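ALDH21) (Physcomitrella patens subsp. patens, PDB 5N5S) probably oxidises D-glyceraldehyde 3-phosphate to 3-phosphoglycerate with NADP+ and water, as a non-phosphorylating member of the aldehyde dehydrogenase family. Local coordinates at residues M184-N189 and F209-A214; S220-G225 and I241-R246. All coordinates share one frame; numbering follows the deposited sequence.

Contact 1 (M184-N189 and F209-A214); sequences MVSPWN and FVLKPA. With NAP (NADP nicotinamide-adenine-dinucleotide phosphate), chain G.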
loop_
_atom_site.group_PDB
_atom_site.type_symbol
_atom_site.label_atom_id
_atom_site.label_comp_id
_atom_site.label_asym_id
_atom_site.label_seq_id
_atom_site.Cartn_x
_atom_site.Cartn_y
_atom_site.Cartn_z
ATOM N N MET B 184 27.923 -7.484 7.000
ATOM C CA MET B 184 27.116 -8.196 7.985
ATOM C C MET B 184 27.952 -8.724 9.125
ATOM O O MET B 184 28.979 -9.369 8.914
ATOM C CB MET B 184 26.327 -9.340 7.334
ATOM C CG MET B 184 25.417 -8.891 6.244
ATOM S SD MET B 184 24.929 -10.284 5.261
ATOM C CE MET B 184 23.770 -9.500 4.221
ATOM N N VAL B 185 27.514 -8.419 10.341
ATOM C CA VAL B 185 28.162 -8.868 11.570
ATOM C C VAL B 185 27.046 -9.465 12.438
ATOM O O VAL B 185 26.077 -8.774 12.756
ATOM C CB VAL B 185 28.969 -7.749 12.277
ATOM C CG1 VAL B 185 29.707 -8.301 13.483
ATOM C CG2 VAL B 185 29.954 -7.075 11.321
ATOM N N SER B 186 27.151 -10.768 12.746
ATOM C CA SER B 186 26.140 -11.528 13.486
ATOM C C SER B 186 26.627 -12.024 14.871
ATOM O O SER B 186 27.838 -12.151 15.062
ATOM C CB SER B 186 25.649 -12.693 12.626
ATOM O OG SER B 186 26.733 -13.484 12.161
ATOM N N PRO B 187 25.717 -12.317 15.851
ATOM C CA PRO B 187 26.181 -12.775 17.173
ATOM C C PRO B 187 26.301 -14.302 17.292
ATOM O O PRO B 187 26.126 -15.010 16.301
ATOM C CB PRO B 187 25.104 -12.214 18.109
ATOM C CG PRO B 187 23.864 -12.254 17.303
ATOM C CD PRO B 187 24.243 -12.239 15.828
ATOM N N TRP B 188 26.564 -14.806 18.508
ATOM C CA TRP B 188 26.715 -16.237 18.739
ATOM C C TRP B 188 25.407 -16.994 19.054
ATOM O O TRP B 188 25.345 -18.180 18.742
ATOM C CB TRP B 188 27.787 -16.526 19.841
ATOM C CG TRP B 188 27.321 -16.277 21.254
ATOM C CD1 TRP B 188 27.518 -15.148 21.994
ATOM C CD2 TRP B 188 26.508 -17.146 22.056
ATOM N NE1 TRP B 188 26.869 -15.254 23.203
ATOM C CE2 TRP B 188 26.230 -16.465 23.262
ATOM C CE3 TRP B 188 25.982 -18.438 21.872
ATOM C CZ2 TRP B 188 25.445 -17.027 24.274
ATOM C CZ3 TRP B 188 25.190 -18.987 22.867
ATOM C CH2 TRP B 188 24.938 -18.290 24.055
ATOM N N ASN B 189 24.426 -16.368 19.756
ATOM C CA ASN B 189 23.241 -17.065 20.285
ATOM C C ASN B 189 22.288 -17.648 19.229
ATOM O O ASN B 189 21.750 -18.730 19.480
ATOM C CB ASN B 189 22.478 -16.252 21.323
ATOM C CG ASN B 189 22.179 -14.823 20.978
ATOM O OD1 ASN B 189 23.041 -14.067 20.507
ATOM N ND2 ASN B 189 20.978 -14.401 21.339
ATOM N N PHE B 209 27.306 -9.279 -0.584
ATOM C CA PHE B 209 27.629 -9.107 0.827
ATOM C C PHE B 209 28.893 -9.812 1.306
ATOM O O PHE B 209 29.365 -10.770 0.681
ATOM C CB PHE B 209 26.432 -9.534 1.714
ATOM C CG PHE B 209 26.092 -11.007 1.644
ATOM C CD1 PHE B 209 26.733 -11.928 2.473
ATOM C CD2 PHE B 209 25.114 -11.473 0.767
ATOM C CE1 PHE B 209 26.413 -13.282 2.414
ATOM C CE2 PHE B 209 24.785 -12.828 0.717
ATOM C CZ PHE B 209 25.438 -13.722 1.537
ATOM N N VAL B 210 29.414 -9.343 2.456
ATOM C CA VAL B 210 30.563 -9.928 3.148
ATOM C C VAL B 210 30.105 -10.105 4.593
ATOM O O VAL B 210 29.789 -9.115 5.268
ATOM C CB VAL B 210 31.906 -9.142 3.016
ATOM C CG1 VAL B 210 33.068 -9.971 3.559
ATOM C CG2 VAL B 210 32.189 -8.746 1.569
ATOM N N LEU B 211 29.987 -11.373 5.028
ATOM C CA LEU B 211 29.504 -11.743 6.358
ATOM C C LEU B 211 30.619 -12.181 7.298
ATOM O O LEU B 211 31.397 -13.077 6.966
ATOM C CB LEU B 211 28.377 -12.812 6.273
ATOM C CG LEU B 211 27.974 -13.564 7.562
ATOM C CD1 LEU B 211 26.873 -12.857 8.314
ATOM C CD2 LEU B 211 27.522 -14.950 7.251
ATOM N N LYS B 212 30.678 -11.536 8.481
ATOM C CA LYS B 212 31.601 -11.847 9.556
ATOM C C LYS B 212 30.776 -12.476 10.692
ATOM O O LYS B 212 30.202 -11.752 11.516
ATOM C CB LYS B 212 32.373 -10.595 10.022
ATOM C CG LYS B 212 33.416 -10.862 11.111
ATOM C CD LYS B 212 33.013 -10.134 12.387
ATOM C CE LYS B 212 33.747 -10.593 13.619
ATOM N NZ LYS B 212 33.318 -11.950 14.049
ATOM N N PRO B 213 30.663 -13.828 10.730
ATOM C CA PRO B 213 29.924 -14.457 11.837
ATOM C C PRO B 213 30.770 -14.496 13.113
ATOM O O PRO B 213 31.977 -14.245 13.050
ATOM C CB PRO B 213 29.620 -15.861 11.307
ATOM C CG PRO B 213 30.716 -16.149 10.336
ATOM C CD PRO B 213 31.261 -14.841 9.827
ATOM N N ALA B 214 30.137 -14.795 14.273
ATOM C CA ALA B 214 30.832 -14.882 15.558
ATOM C C ALA B 214 31.851 -16.028 15.530
ATOM O O ALA B 214 31.525 -17.117 15.056
ATOM C CB ALA B 214 29.832 -15.081 16.681
HETATM P PA NAP G . 28.940 -9.190 20.597
HETATM O O1A NAP G . 28.811 -7.713 20.596
HETATM O O2A NAP G . 30.028 -9.717 21.541
HETATM O O5B NAP G . 29.380 -9.733 19.159
HETATM C C5B NAP G . 28.583 -9.778 17.958
HETATM C C4B NAP G . 29.522 -9.842 16.777
HETATM O O4B NAP G . 30.320 -8.637 16.711
HETATM C C3B NAP G . 30.515 -11.008 16.744
HETATM O O3B NAP G . 30.591 -11.533 15.421
HETATM C C2B NAP G . 31.826 -10.356 17.180
HETATM O O2B NAP G . 33.040 -11.054 16.833
HETATM C C1B NAP G . 31.682 -8.983 16.536
HETATM N N9A NAP G . 32.512 -7.855 16.958
HETATM C C8A NAP G . 32.759 -7.435 18.239
HETATM N N7A NAP G . 33.485 -6.347 18.313
HETATM C C5A NAP G . 33.733 -6.023 16.988
HETATM C C6A NAP G . 34.434 -4.958 16.380
HETATM N N6A NAP G . 35.013 -3.969 17.063
HETATM N N1A NAP G . 34.487 -4.927 15.026
HETATM C C2A NAP G . 33.876 -5.897 14.336
HETATM N N3A NAP G . 33.182 -6.947 14.797
HETATM C C4A NAP G . 33.146 -6.951 16.140
HETATM O O3 NAP G . 27.662 -10.091 20.928
HETATM P PN NAP G . 27.416 -11.643 21.232
HETATM O O1N NAP G . 28.011 -11.981 22.544
HETATM O O2N NAP G . 27.807 -12.436 20.046
HETATM O O5D NAP G . 25.826 -11.645 21.380
HETATM C C5D NAP G . 25.174 -11.177 22.588
HETATM C C4D NAP G . 24.509 -9.830 22.402
HETATM O O4D NAP G . 23.748 -9.820 21.169
HETATM C C3D NAP G . 23.491 -9.468 23.480
HETATM O O3D NAP G . 23.565 -8.092 23.842
HETATM C C2D NAP G . 22.174 -9.815 22.790
HETATM O O2D NAP G . 21.013 -9.187 23.315
HETATM C C1D NAP G . 22.469 -9.253 21.370
HETATM N N1N NAP G . 21.511 -9.844 20.347
HETATM C C2N NAP G . 20.608 -9.008 19.655
HETATM C C3N NAP G . 19.660 -9.589 18.828
HETATM C C7N NAP G . 18.543 -8.840 18.128
HETATM O O7N NAP G . 17.837 -9.438 17.286
HETATM N N7N NAP G . 18.378 -7.543 18.407
HETATM C C4N NAP G . 19.649 -10.979 18.697
HETATM C C5N NAP G . 20.557 -11.766 19.387
HETATM C C6N NAP G . 21.483 -11.181 20.199
HETATM P P2B NAP G . 33.683 -12.269 17.656
HETATM O O1X NAP G . 32.748 -12.932 18.638
HETATM O O2X NAP G . 34.964 -11.696 18.311
HETATM O O3X NAP G . 34.060 -13.174 16.485
#

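Contact 2 (S220-G225 and I241-R246); sequences SALILG and ILPVSR. With NAP (NADP nicotinamide-adenine-dinucleotide phosphate), chain G.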
loop_
_atom_site.group_PDB
_atom_site.type_symbol
_atom_site.label_atom_id
_atom_site.label_comp_id
_atom_site.label_asym_id
_atom_site.label_seq_id
_atom_site.Cartn_x
_atom_site.Cartn_y
_atom_site.Cartn_z
ATOM N N SER B 220 27.425 -22.678 11.343
ATOM C CA SER B 220 26.082 -22.451 10.794
ATOM C C SER B 220 26.141 -21.555 9.571
ATOM O O SER B 220 25.498 -21.860 8.565
ATOM C CB SER B 220 25.166 -21.839 11.842
ATOM O OG SER B 220 24.975 -22.779 12.881
ATOM N N ALA B 221 26.946 -20.475 9.648
ATOM C CA ALA B 221 27.164 -19.526 8.556
ATOM C C ALA B 221 27.965 -20.164 7.419
ATOM O O ALA B 221 27.749 -19.824 6.261
ATOM C CB ALA B 221 27.882 -18.295 9.075
ATOM N N LEU B 222 28.874 -21.092 7.748
ATOM C CA LEU B 222 29.706 -21.782 6.763
ATOM C C LEU B 222 28.941 -22.844 5.988
ATOM O O LEU B 222 29.256 -23.075 4.817
ATOM C CB LEU B 222 30.989 -22.349 7.388
ATOM C CG LEU B 222 31.997 -21.321 7.907
ATOM C CD1 LEU B 222 33.062 -21.980 8.738
ATOM C CD2 LEU B 222 32.622 -20.528 6.777
ATOM N N ILE B 223 27.919 -23.466 6.619
ATOM C CA ILE B 223 27.042 -24.462 5.982
ATOM C C ILE B 223 26.153 -23.720 4.960
ATOM O O ILE B 223 25.890 -24.246 3.873
ATOM C CB ILE B 223 26.256 -25.321 7.033
ATOM C CG1 ILE B 223 27.216 -26.302 7.756
ATOM C CG2 ILE B 223 25.093 -26.100 6.389
ATOM C CD1 ILE B 223 26.794 -26.725 9.156
ATOM N N LEU B 224 25.775 -22.466 5.288
ATOM C CA LEU B 224 25.009 -21.583 4.415
ATOM C C LEU B 224 25.853 -21.248 3.177
ATOM O O LEU B 224 25.337 -21.270 2.058
ATOM C CB LEU B 224 24.625 -20.302 5.166
ATOM C CG LEU B 224 23.208 -19.807 4.963
ATOM C CD1 LEU B 224 22.184 -20.740 5.630
ATOM C CD2 LEU B 224 23.048 -18.409 5.544
ATOM N N GLY B 225 27.150 -21.012 3.396
ATOM C CA GLY B 225 28.113 -20.753 2.338
ATOM C C GLY B 225 28.254 -21.930 1.399
ATOM O O GLY B 225 28.382 -21.727 0.192
ATOM N N ILE B 241 32.158 -15.327 3.348
ATOM C CA ILE B 241 31.906 -15.610 4.759
ATOM C C ILE B 241 33.251 -15.764 5.422
ATOM O O ILE B 241 33.964 -16.750 5.179
ATOM C CB ILE B 241 30.922 -16.789 4.998
ATOM C CG1 ILE B 241 29.578 -16.496 4.299
ATOM C CG2 ILE B 241 30.709 -17.023 6.519
ATOM C CD1 ILE B 241 28.817 -17.651 3.847
ATOM N N LEU B 242 33.642 -14.732 6.183
ATOM C CA LEU B 242 34.958 -14.692 6.812
ATOM C C LEU B 242 34.883 -14.623 8.348
ATOM O O LEU B 242 34.804 -13.529 8.920
ATOM C CB LEU B 242 35.826 -13.555 6.219
ATOM C CG LEU B 242 35.801 -13.357 4.701
ATOM C CD1 LEU B 242 36.315 -12.001 4.335
ATOM C CD2 LEU B 242 36.579 -14.442 3.976
ATOM N N PRO B 243 34.889 -15.789 9.034
ATOM C CA PRO B 243 34.860 -15.770 10.503
ATOM C C PRO B 243 36.227 -15.391 11.069
ATOM O O PRO B 243 37.176 -16.188 11.038
ATOM C CB PRO B 243 34.440 -17.200 10.882
ATOM C CG PRO B 243 34.329 -17.969 9.588
ATOM C CD PRO B 243 34.989 -17.167 8.521
ATOM N N VAL B 244 36.343 -14.130 11.502
ATOM C CA VAL B 244 37.558 -13.551 12.084
ATOM C C VAL B 244 37.249 -13.014 13.469
ATOM O O VAL B 244 36.084 -12.749 13.777
ATOM C CB VAL B 244 38.247 -12.469 11.192
ATOM C CG1 VAL B 244 38.941 -13.101 10.000
ATOM C CG2 VAL B 244 37.276 -11.372 10.754
ATOM N N SER B 245 38.283 -12.851 14.305
ATOM C CA SER B 245 38.106 -12.292 15.636
ATOM C C SER B 245 37.841 -10.782 15.506
ATOM O O SER B 245 38.210 -10.174 14.490
ATOM C CB SER B 245 39.330 -12.566 16.503
ATOM O OG SER B 245 38.977 -12.551 17.875
ATOM N N ARG B 246 37.186 -10.192 16.523
ATOM C CA ARG B 246 36.813 -8.774 16.580
ATOM C C ARG B 246 37.972 -7.779 16.358
ATOM O O ARG B 246 37.738 -6.682 15.845
ATOM C CB ARG B 246 36.075 -8.456 17.887
ATOM C CG ARG B 246 36.769 -8.839 19.193
ATOM C CD ARG B 246 35.824 -8.682 20.373
ATOM N NE ARG B 246 34.739 -9.671 20.350
ATOM C CZ ARG B 246 33.554 -9.507 20.929
ATOM N NH1 ARG B 246 32.629 -10.454 20.841
ATOM N NH2 ARG B 246 33.275 -8.384 21.581
HETATM P PA NAP G . 28.940 -9.190 20.597
HETATM O O1A NAP G . 28.811 -7.713 20.596
HETATM O O2A NAP G . 30.028 -9.717 21.541
HETATM O O5B NAP G . 29.380 -9.733 19.159
HETATM C C5B NAP G . 28.583 -9.778 17.958
HETATM C C4B NAP G . 29.522 -9.842 16.777
HETATM O O4B NAP G . 30.320 -8.637 16.711
HETATM C C3B NAP G . 30.515 -11.008 16.744
HETATM O O3B NAP G . 30.591 -11.533 15.421
HETATM C C2B NAP G . 31.826 -10.356 17.180
HETATM O O2B NAP G . 33.040 -11.054 16.833
HETATM C C1B NAP G . 31.682 -8.983 16.536
HETATM N N9A NAP G . 32.512 -7.855 16.958
HETATM C C8A NAP G . 32.759 -7.435 18.239
HETATM N N7A NAP G . 33.485 -6.347 18.313
HETATM C C5A NAP G . 33.733 -6.023 16.988
HETATM C C6A NAP G . 34.434 -4.958 16.380
HETATM N N6A NAP G . 35.013 -3.969 17.063
HETATM N N1A NAP G . 34.487 -4.927 15.026
HETATM C C2A NAP G . 33.876 -5.897 14.336
HETATM N N3A NAP G . 33.182 -6.947 14.797
HETATM C C4A NAP G . 33.146 -6.951 16.140
HETATM O O3 NAP G . 27.662 -10.091 20.928
HETATM P PN NAP G . 27.416 -11.643 21.232
HETATM O O1N NAP G . 28.011 -11.981 22.544
HETATM O O2N NAP G . 27.807 -12.436 20.046
HETATM O O5D NAP G . 25.826 -11.645 21.380
HETATM C C5D NAP G . 25.174 -11.177 22.588
HETATM C C4D NAP G . 24.509 -9.830 22.402
HETATM O O4D NAP G . 23.748 -9.820 21.169
HETATM C C3D NAP G . 23.491 -9.468 23.480
HETATM O O3D NAP G . 23.565 -8.092 23.842
HETATM C C2D NAP G . 22.174 -9.815 22.790
HETATM O O2D NAP G . 21.013 -9.187 23.315
HETATM C C1D NAP G . 22.469 -9.253 21.370
HETATM N N1N NAP G . 21.511 -9.844 20.347
HETATM C C2N NAP G . 20.608 -9.008 19.655
HETATM C C3N NAP G . 19.660 -9.589 18.828
HETATM C C7N NAP G . 18.543 -8.840 18.128
HETATM O O7N NAP G . 17.837 -9.438 17.286
HETATM N N7N NAP G . 18.378 -7.543 18.407
HETATM C C4N NAP G . 19.649 -10.979 18.697
HETATM C C5N NAP G . 20.557 -11.766 19.387
HETATM C C6N NAP G . 21.483 -11.181 20.199
HETATM P P2B NAP G . 33.683 -12.269 17.656
HETATM O O1X NAP G . 32.748 -12.932 18.638
HETATM O O2X NAP G . 34.964 -11.696 18.311
HETATM O O3X NAP G . 34.060 -13.174 16.485
#

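Contact 1 (M184-N189 and F209-A214)
M184 and V185 pair in parallel with L211 and K212 at the heart of the Rossmann-type coenzyme domain. Strands 182-185 and 209-212 are neighbours in its sheet. Helix 193-205 joins them, which makes a beta-alpha-beta unit. M184 N donates to V210 O (3.0 Å), and K212 N returns a bond to M184 O (2.8 Å) that is almost straight. The next bond, S186 N to K212 O, is weak, and the backbones draw apart toward the coenzyme.

The M184 side chain runs back along strand 209-212. Its CB rests on L211 CD1. CG lies beside the backbone N (chi1 -58°), and the chain beyond it is extended. SD thus reaches the F209 ring, 4.3 Å from the ring centroid and oblique to it, a Met-aromatic contact. CE ends against F209 CB. Both residues also touch helix 193-205, so the contact lies in the core under that helix.

On the other face of the sheet, K212 CD passes V185 CG1. The K212 chain then bends, and NZ arrives at the adenosine ribose and its 2'-phosphate. Five oxygens lie within hydrogen-bonding distance of NZ: O2B, O3B and O3X of NADP, P213 O, with NZ above its carbonyl plane, and V244 O. They must share the three N-H groups. These oxygens, spread around NZ, would probably stabilise the positive charge and fix the ammonium group, consistent with a preference for NADP.

The loop after strand 182-185 adds backbone grips. S186 O accepts a bond from NADP O3B, and W188 N donates to O2N. A214 CB packs against W188 CB. S186 OG is buried with no polar partner in the model; it lies 3.4 Å from P213 CA.

Contact 2 (S220-G225 and I241-R246)
O2X on the 2'-phosphate of NADP is gripped twice by R246. R246 NE donates to O2X at 2.9 Å, and R246 N to the same O2X at 3.2 Å. NH1 of the same guanidinium gives a weak bond to O1X and a stronger one to O2A of the pyrophosphate (2.8 Å). O2A lies in the plane of the guanidinium, at its edge. C8A of the adenine lies 3.4 Å above the guanidinium plane, over its centre. The bend in the R246 chain (chi3 69°) turns the group back over the coenzyme.

The two segments themselves meet earlier in the loop, at I241 and P243, mainly through apolar side chains. I241 enters beside helix 219-229 of the Rossmann-type domain. Its CD1 lies against A221 O and 3.5 Å from G225 CA, where the helix has no side chain. Its CG2 branch touches A221 CB and, at 4.0 Å, L222 CD2. The L222 and I241 side chains run alongside each other, pointing opposite ways, whereas L222 CD2 and P243 CG meet tip to tip. I42 of strand 38-44 also touches L222 and P243.

No hydrogen bond crosses between helix and loop. The chemistry is therefore divided: hydrophobic contact seats the start of 241-246 on the helix, while hydrogen bonds from R246, probably helped by its charge, hold the phosphates of NADP.

The two contacts follow one another along the chain, with contact 1 closing before contact 2 opens. Their centres are about 7 Å apart. Strand 209-212, from contact 1, leads to helix 219-229 and then to strand 239-241, the strand next to it in the sheet. Segment 241-246 starts at the end of that strand, and L242 N probably bonds to L211 O. P213 CB packs on A221 CB. Contact 1 joins two strands of the Rossmann-type sheet; contact 2 sets helix 219-229 against the loop after the next strand. Their loops leave neighbouring strands and converge on NADP. K212 and R246 reach its 2'-phosphate from the two contacts, giving the coenzyme pocket a shared cationic site.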